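Local coordinates for inositol 2-dehydrogenase (Sinorhizobium meliloti, PDB 4HKT), which oxidises myo-inositol to scyllo-inosose (2-keto-myo-inositol) with NAD+ as electron acceptor, the first step of myo-inositol degradation, at residues B[57-62]-B[84-89]; B[116-121]-B[285-290]; B[191-196]-B[212-217]. All blocks are in the same frame, centred on the assembly; numbering follows the deposited sequence.

Contact 1: B[57-62]-B[84-89]; sequences AIEAAA and ARAGKA. With EDO (1,2-ethanediol), chain T.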
# COMPACT_ATOMS: atom_id res chain seq x y z
N ALA B 57 -46.48 -13.60 -20.13
CA ALA B 57 -47.00 -12.26 -20.37
C ALA B 57 -45.86 -11.36 -20.85
O ALA B 57 -45.99 -10.64 -21.84
CB ALA B 57 -47.62 -11.69 -19.10
N ILE B 58 -44.73 -11.44 -20.17
CA ILE B 58 -43.55 -10.69 -20.59
C ILE B 58 -43.13 -11.09 -22.01
O ILE B 58 -42.87 -10.22 -22.83
CB ILE B 58 -42.41 -10.80 -19.55
CG1 ILE B 58 -42.81 -10.07 -18.27
CG2 ILE B 58 -41.11 -10.20 -20.09
CD1 ILE B 58 -42.06 -10.51 -17.02
N GLU B 59 -43.13 -12.39 -22.31
CA GLU B 59 -42.89 -12.86 -23.69
C GLU B 59 -43.82 -12.20 -24.74
O GLU B 59 -43.35 -11.74 -25.80
CB GLU B 59 -43.05 -14.38 -23.74
CG GLU B 59 -42.63 -15.08 -25.03
CD GLU B 59 -42.85 -16.58 -24.95
OE1 GLU B 59 -43.70 -17.01 -24.12
OE2 GLU B 59 -42.21 -17.35 -25.68
N ALA B 60 -45.12 -12.17 -24.46
CA ALA B 60 -46.10 -11.64 -25.43
C ALA B 60 -46.18 -10.12 -25.45
O ALA B 60 -46.65 -9.54 -26.42
CB ALA B 60 -47.49 -12.23 -25.17
N ALA B 61 -45.69 -9.46 -24.39
CA ALA B 61 -45.85 -8.00 -24.23
C ALA B 61 -45.22 -7.13 -25.29
O ALA B 61 -44.02 -7.19 -25.54
CB ALA B 61 -45.37 -7.56 -22.86
N ALA B 62 -46.03 -6.26 -25.87
CA ALA B 62 -45.57 -5.21 -26.77
C ALA B 62 -44.77 -4.13 -26.04
O ALA B 62 -43.91 -3.47 -26.64
CB ALA B 62 -46.76 -4.58 -27.49
N ALA B 84 -35.67 -14.66 -27.91
CA ALA B 84 -35.09 -14.43 -29.20
C ALA B 84 -36.18 -14.48 -30.27
O ALA B 84 -36.31 -13.55 -31.11
CB ALA B 84 -34.03 -15.47 -29.54
N ARG B 85 -36.94 -15.57 -30.26
CA ARG B 85 -38.06 -15.69 -31.20
C ARG B 85 -39.13 -14.63 -31.02
O ARG B 85 -39.77 -14.23 -32.00
CB ARG B 85 -38.68 -17.08 -31.10
CG ARG B 85 -37.82 -18.10 -31.78
CD ARG B 85 -38.34 -19.49 -31.50
NE ARG B 85 -37.64 -20.45 -32.31
CZ ARG B 85 -36.98 -21.49 -31.86
NH1 ARG B 85 -36.95 -21.78 -30.57
NH2 ARG B 85 -36.35 -22.26 -32.72
N ALA B 86 -39.33 -14.16 -29.81
CA ALA B 86 -40.29 -13.09 -29.57
C ALA B 86 -39.78 -11.68 -29.90
O ALA B 86 -40.54 -10.71 -29.77
CB ALA B 86 -40.76 -13.12 -28.14
N GLY B 87 -38.52 -11.56 -30.30
CA GLY B 87 -37.94 -10.27 -30.69
C GLY B 87 -37.46 -9.40 -29.54
O GLY B 87 -37.24 -8.22 -29.74
N LYS B 88 -37.30 -9.93 -28.34
CA LYS B 88 -36.76 -9.14 -27.24
C LYS B 88 -35.23 -9.21 -27.31
O LYS B 88 -34.69 -10.21 -27.79
CB LYS B 88 -37.21 -9.67 -25.88
CG LYS B 88 -38.53 -9.11 -25.35
CD LYS B 88 -39.75 -9.57 -26.12
CE LYS B 88 -41.01 -9.10 -25.40
NZ LYS B 88 -42.23 -9.17 -26.23
N ALA B 89 -34.55 -8.13 -26.89
CA ALA B 89 -33.11 -8.22 -26.61
C ALA B 89 -32.97 -8.96 -25.29
O ALA B 89 -33.82 -8.84 -24.41
CB ALA B 89 -32.48 -6.82 -26.52
C1 EDO T . -39.53 -20.18 -28.87
O1 EDO T . -38.67 -21.17 -28.33
C2 EDO T . -40.80 -20.07 -28.06
O2 EDO T . -41.84 -19.88 -28.97
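K88 reaches from the turn after helix 76-85 to the C-terminal end of helix 55-60, where its ammonium group is held by two backbone carbonyls. NZ donates to E59 O at 2.8 Å and also to A61 O at 2.8 Å. Neither bond lies in its carbonyl plane: the donor stands above that of E59, 52° out of it, and is tilted less from that of A61. The bend at chi2 (70°) turns CD, and a nearly fully extended chi3 then sets CE 3.4 Å from I58 O. E59 O, in the last turn of its helix, lies at the partly negative end of the helix dipole, which may help to keep the amine protonated; A61 O is a carbonyl of the following turn. A long, cationic lysine suits a place where it can serve both. A methionine in place of K88 would probably leave the carbonyls of E59 and A61 without their shared donor and loosen the tie between the two helix ends.

E59 and A86 meet beside this grip. The methyl CB of A86 lies 3.8 Å from E59 O and 4.1 Å from E59 CG; a small residue fits so near the backbone. The E59 carboxylate continues past it to a salt bridge with R82 of helix 76-85. G87 has positive phi (82°), readily adopted by glycine, and G87 N bonds back to A84 O in a Schellman motif that ends the helix. Helix 55-60 leads on to strand 66-69 and helix 76-85 to strand 89-93, the alternating strand-helix pattern of the NAD-binding Rossmann fold.

Contact 2: B[116-121]-B[285-290]; sequences KLMVGF and ANEIES. With EDO (1,2-ethanediol), chain V.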
# COMPACT_ATOMS: atom_id res chain seq x y z
N LYS B 116 -30.23 -10.15 -30.09
CA LYS B 116 -29.15 -9.57 -29.32
C LYS B 116 -29.11 -10.31 -27.99
O LYS B 116 -30.11 -10.39 -27.30
CB LYS B 116 -29.45 -8.09 -29.06
CG LYS B 116 -29.49 -7.23 -30.32
CD LYS B 116 -29.72 -5.76 -29.93
CE LYS B 116 -29.76 -4.85 -31.15
NZ LYS B 116 -30.91 -5.22 -32.05
N LEU B 117 -27.95 -10.88 -27.68
CA LEU B 117 -27.73 -11.62 -26.43
C LEU B 117 -26.38 -11.21 -25.84
O LEU B 117 -25.35 -11.35 -26.48
CB LEU B 117 -27.73 -13.15 -26.70
CG LEU B 117 -27.20 -14.07 -25.59
CD1 LEU B 117 -28.17 -14.03 -24.44
CD2 LEU B 117 -26.99 -15.52 -26.03
N MSE B 118 -26.43 -10.74 -24.61
CA MSE B 118 -25.24 -10.53 -23.82
C MSE B 118 -25.35 -11.48 -22.68
O MSE B 118 -26.43 -11.66 -22.10
CB MSE B 118 -25.26 -9.10 -23.26
CG MSE B 118 -24.04 -8.84 -22.40
SE MSE B 118 -24.03 -6.96 -21.78
CE MSE B 118 -23.55 -6.11 -23.46
N VAL B 119 -24.22 -12.09 -22.31
CA VAL B 119 -24.21 -13.00 -21.18
C VAL B 119 -23.59 -12.28 -20.01
O VAL B 119 -22.81 -11.36 -20.17
CB VAL B 119 -23.45 -14.34 -21.50
CG1 VAL B 119 -24.06 -15.03 -22.70
CG2 VAL B 119 -21.97 -14.12 -21.74
N GLY B 120 -23.90 -12.72 -18.81
CA GLY B 120 -23.49 -12.00 -17.63
C GLY B 120 -22.07 -12.30 -17.14
O GLY B 120 -21.89 -12.96 -16.12
N PHE B 121 -21.05 -11.83 -17.85
CA PHE B 121 -19.71 -11.90 -17.28
C PHE B 121 -19.41 -10.47 -16.85
O PHE B 121 -18.74 -9.73 -17.54
CB PHE B 121 -18.69 -12.42 -18.26
CG PHE B 121 -18.80 -13.90 -18.56
CD1 PHE B 121 -18.81 -14.81 -17.54
CD2 PHE B 121 -18.76 -14.36 -19.85
CE1 PHE B 121 -18.88 -16.16 -17.81
CE2 PHE B 121 -18.80 -15.70 -20.14
CZ PHE B 121 -18.88 -16.61 -19.11
N ALA B 285 -23.82 -1.61 -13.25
CA ALA B 285 -24.28 -0.40 -13.94
C ALA B 285 -23.71 -0.32 -15.35
O ALA B 285 -24.45 -0.04 -16.31
CB ALA B 285 -23.93 0.86 -13.15
N ASN B 286 -22.41 -0.58 -15.49
CA ASN B 286 -21.73 -0.43 -16.75
C ASN B 286 -22.24 -1.45 -17.76
O ASN B 286 -22.32 -1.20 -18.98
CB ASN B 286 -20.21 -0.61 -16.56
CG ASN B 286 -19.55 0.57 -15.89
OD1 ASN B 286 -20.11 1.67 -15.81
ND2 ASN B 286 -18.31 0.37 -15.42
N GLU B 287 -22.51 -2.64 -17.24
CA GLU B 287 -22.99 -3.77 -18.03
C GLU B 287 -24.36 -3.47 -18.67
O GLU B 287 -24.53 -3.64 -19.87
CB GLU B 287 -23.10 -4.95 -17.08
CG GLU B 287 -23.71 -6.23 -17.58
CD GLU B 287 -23.71 -7.28 -16.48
OE1 GLU B 287 -24.40 -7.09 -15.47
OE2 GLU B 287 -22.98 -8.27 -16.58
N ILE B 288 -25.29 -2.99 -17.87
CA ILE B 288 -26.61 -2.57 -18.37
C ILE B 288 -26.40 -1.44 -19.37
O ILE B 288 -26.97 -1.46 -20.48
CB ILE B 288 -27.57 -2.16 -17.25
CG1 ILE B 288 -27.89 -3.35 -16.33
CG2 ILE B 288 -28.88 -1.60 -17.81
CD1 ILE B 288 -28.52 -4.57 -17.00
N GLU B 289 -25.52 -0.51 -19.04
CA GLU B 289 -25.20 0.59 -19.96
C GLU B 289 -24.71 0.07 -21.30
O GLU B 289 -25.18 0.49 -22.34
CB GLU B 289 -24.19 1.55 -19.35
CG GLU B 289 -23.83 2.75 -20.20
CD GLU B 289 -22.72 3.58 -19.57
OE1 GLU B 289 -22.71 3.77 -18.33
OE2 GLU B 289 -21.82 4.02 -20.31
N SER B 290 -23.77 -0.86 -21.27
CA SER B 290 -23.27 -1.47 -22.51
C SER B 290 -24.38 -2.25 -23.27
O SER B 290 -24.43 -2.26 -24.50
CB SER B 290 -22.11 -2.39 -22.19
OG SER B 290 -21.63 -2.97 -23.35
C1 EDO V . -20.25 1.07 -19.88
O1 EDO V . -21.37 0.78 -20.69
C2 EDO V . -19.17 0.07 -20.23
O2 EDO V . -18.06 0.22 -19.36
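M118 and S290 meet where strand 117-120, an outermost strand of the parallel Rossmann sheet, is packed against helix 281-297. M118 is selenomethionine here. Its CG and SE both lie in extended positions, which carries the selenium straight out from the strand to 3.9 Å from E287 O; the turn at chi3 (-73°) then places CE 3.7 Å from S290 OG. A long, flexible, unbranched side chain suits the wide spacing, for the axes of the strand and helix segments are 10.5 Å apart and nearly antiparallel, at 169°. No hydrogen bond crosses between the two segments.

E287 comes the other way, its CG anti to the backbone N and the chain extended to CD; the twist at chi3 (66°) then turns the carboxylate, whose OE2 comes near the backbone of G120. Further out, M118 also touches F91 and I301, while E287 packs on H18, N122 and F125. The strand is set in place by backbone bonds of M118 with I90 and C92, the helix partly by N286 ND2 bonding to F125 O. G120 is the centre of an inverse gamma turn, and E287 OE2 lies 3.9 Å from G120 CA.

Contact 3: B[191-196]-B[212-217]; sequences VTATAA and VSVILQ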
# COMPACT_ATOMS: atom_id res chain seq x y z
N VAL B 191 -5.77 -26.79 -21.50
CA VAL B 191 -6.13 -26.62 -20.09
C VAL B 191 -5.53 -27.74 -19.25
O VAL B 191 -5.65 -28.89 -19.61
CB VAL B 191 -7.64 -26.66 -19.93
CG1 VAL B 191 -8.02 -26.48 -18.46
CG2 VAL B 191 -8.25 -25.55 -20.75
N THR B 192 -4.88 -27.39 -18.16
CA THR B 192 -4.49 -28.41 -17.21
C THR B 192 -4.87 -27.92 -15.82
O THR B 192 -4.77 -26.72 -15.50
CB THR B 192 -3.00 -28.81 -17.39
OG1 THR B 192 -2.76 -30.07 -16.72
CG2 THR B 192 -2.10 -27.75 -16.87
N ALA B 193 -5.38 -28.85 -15.02
CA ALA B 193 -6.02 -28.46 -13.76
C ALA B 193 -5.83 -29.49 -12.67
O ALA B 193 -5.61 -30.67 -12.93
CB ALA B 193 -7.50 -28.29 -13.97
N THR B 194 -5.88 -28.99 -11.44
CA THR B 194 -5.87 -29.87 -10.28
C THR B 194 -7.02 -29.44 -9.39
O THR B 194 -7.48 -28.30 -9.45
CB THR B 194 -4.57 -29.76 -9.49
OG1 THR B 194 -4.36 -28.40 -9.13
CG2 THR B 194 -3.38 -30.29 -10.32
N ALA B 195 -7.44 -30.34 -8.50
CA ALA B 195 -8.58 -30.06 -7.62
C ALA B 195 -8.52 -30.90 -6.35
O ALA B 195 -7.88 -31.95 -6.31
CB ALA B 195 -9.88 -30.35 -8.35
N ALA B 196 -9.19 -30.41 -5.33
CA ALA B 196 -9.33 -31.14 -4.09
C ALA B 196 -10.55 -30.59 -3.29
O ALA B 196 -11.14 -29.54 -3.62
CB ALA B 196 -8.08 -30.98 -3.24
N VAL B 212 -9.18 -25.34 -6.35
CA VAL B 212 -8.74 -25.75 -7.69
C VAL B 212 -7.70 -24.78 -8.21
O VAL B 212 -7.70 -23.58 -7.88
CB VAL B 212 -9.91 -25.88 -8.71
CG1 VAL B 212 -10.94 -26.88 -8.25
CG2 VAL B 212 -10.61 -24.57 -8.96
N SER B 213 -6.85 -25.30 -9.08
CA SER B 213 -5.78 -24.57 -9.71
C SER B 213 -5.80 -24.97 -11.19
O SER B 213 -5.97 -26.15 -11.53
CB SER B 213 -4.45 -24.97 -9.13
OG SER B 213 -4.37 -24.80 -7.74
N VAL B 214 -5.67 -23.98 -12.08
CA VAL B 214 -5.73 -24.23 -13.53
C VAL B 214 -4.62 -23.47 -14.25
O VAL B 214 -4.29 -22.40 -13.85
CB VAL B 214 -7.07 -23.81 -14.12
CG1 VAL B 214 -7.16 -24.26 -15.57
CG2 VAL B 214 -8.23 -24.40 -13.36
N ILE B 215 -4.02 -24.07 -15.26
CA ILE B 215 -3.14 -23.39 -16.19
C ILE B 215 -3.73 -23.51 -17.60
O ILE B 215 -3.99 -24.63 -18.08
CB ILE B 215 -1.72 -23.97 -16.25
CG1 ILE B 215 -1.07 -24.04 -14.89
CG2 ILE B 215 -0.87 -23.11 -17.20
CD1 ILE B 215 0.14 -24.99 -14.88
N LEU B 216 -3.92 -22.36 -18.24
CA LEU B 216 -4.32 -22.23 -19.61
C LEU B 216 -3.13 -21.77 -20.45
O LEU B 216 -2.34 -20.96 -19.97
CB LEU B 216 -5.41 -21.15 -19.74
CG LEU B 216 -6.60 -21.21 -18.81
CD1 LEU B 216 -7.58 -20.09 -19.16
CD2 LEU B 216 -7.23 -22.55 -18.98
N GLN B 217 -3.02 -22.27 -21.68
CA GLN B 217 -1.95 -21.83 -22.56
C GLN B 217 -2.50 -21.63 -23.95
O GLN B 217 -3.36 -22.40 -24.42
CB GLN B 217 -0.76 -22.80 -22.52
CG GLN B 217 0.39 -22.45 -23.46
CD GLN B 217 1.66 -23.16 -23.12
OE1 GLN B 217 1.68 -24.39 -23.00
NE2 GLN B 217 2.73 -22.42 -22.96
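V191 to A195 and V212 to L216 pair as neighbouring antiparallel strands in the mixed sheet of the C-terminal domain, their segment axes 4.7 Å apart. T192 with I215 and T194 with S213 are the hydrogen-bonded pairs. I215 N to T192 O and T194 N to S213 O are both 2.8 Å; T192 N also bonds I215 O, and S213 N to T194 O is longer at 3.1 Å, its donor tilted 30° from the carbonyl plane. CA-H...O contacts, such as A193 CA to S213 O at 3.2 Å, fill in between.

One face is apolar, suited to burial under helices: V191 and A193 pack on helix 305-324, and V212, V214 and L216 on helix 168-184. V191 CG2 lies beside L216 CD2 at 3.6 Å, the two side chains pointing the same way, while V191 CG1 meets V214 CG1 at 3.7 Å. A195, on the same face, sits beside Y209; its single methyl CB meets V212 CG1 without crowding.

The other face, with T192, T194, S213 and I215, meets a second subunit. T192 packs on its T192, and T194 on its I215. T194 OG1 and S213 OG both hydrogen-bond Q223 OE1 of that second subunit, so these short polar side chains serve the interface. A chi1 of 56° puts T194 OG1 between the backbone N and the carbonyl carbon, and 3.4 Å from S213 CB.

In the fold
From the N terminus, contact 1 comes first: it closes a short loop, running through strand 66-69 and helix 76-85, wholly within the Rossmann domain. The chain then reaches strand 117-120, where contact 2 opens; contacts 1 and 2 are thus in series, though they touch where A89 CB packs against K116 CB. Contact 2 closes only after some 160 residues, when helix 281-297 returns to the Rossmann sheet. The sheet of the C-terminal domain lies within that excursion, and contact 3 is nested there, closing a small loop between adjacent strands. Its centre is about 28 Å from that of contact 2 and about 40 Å from that of contact 1.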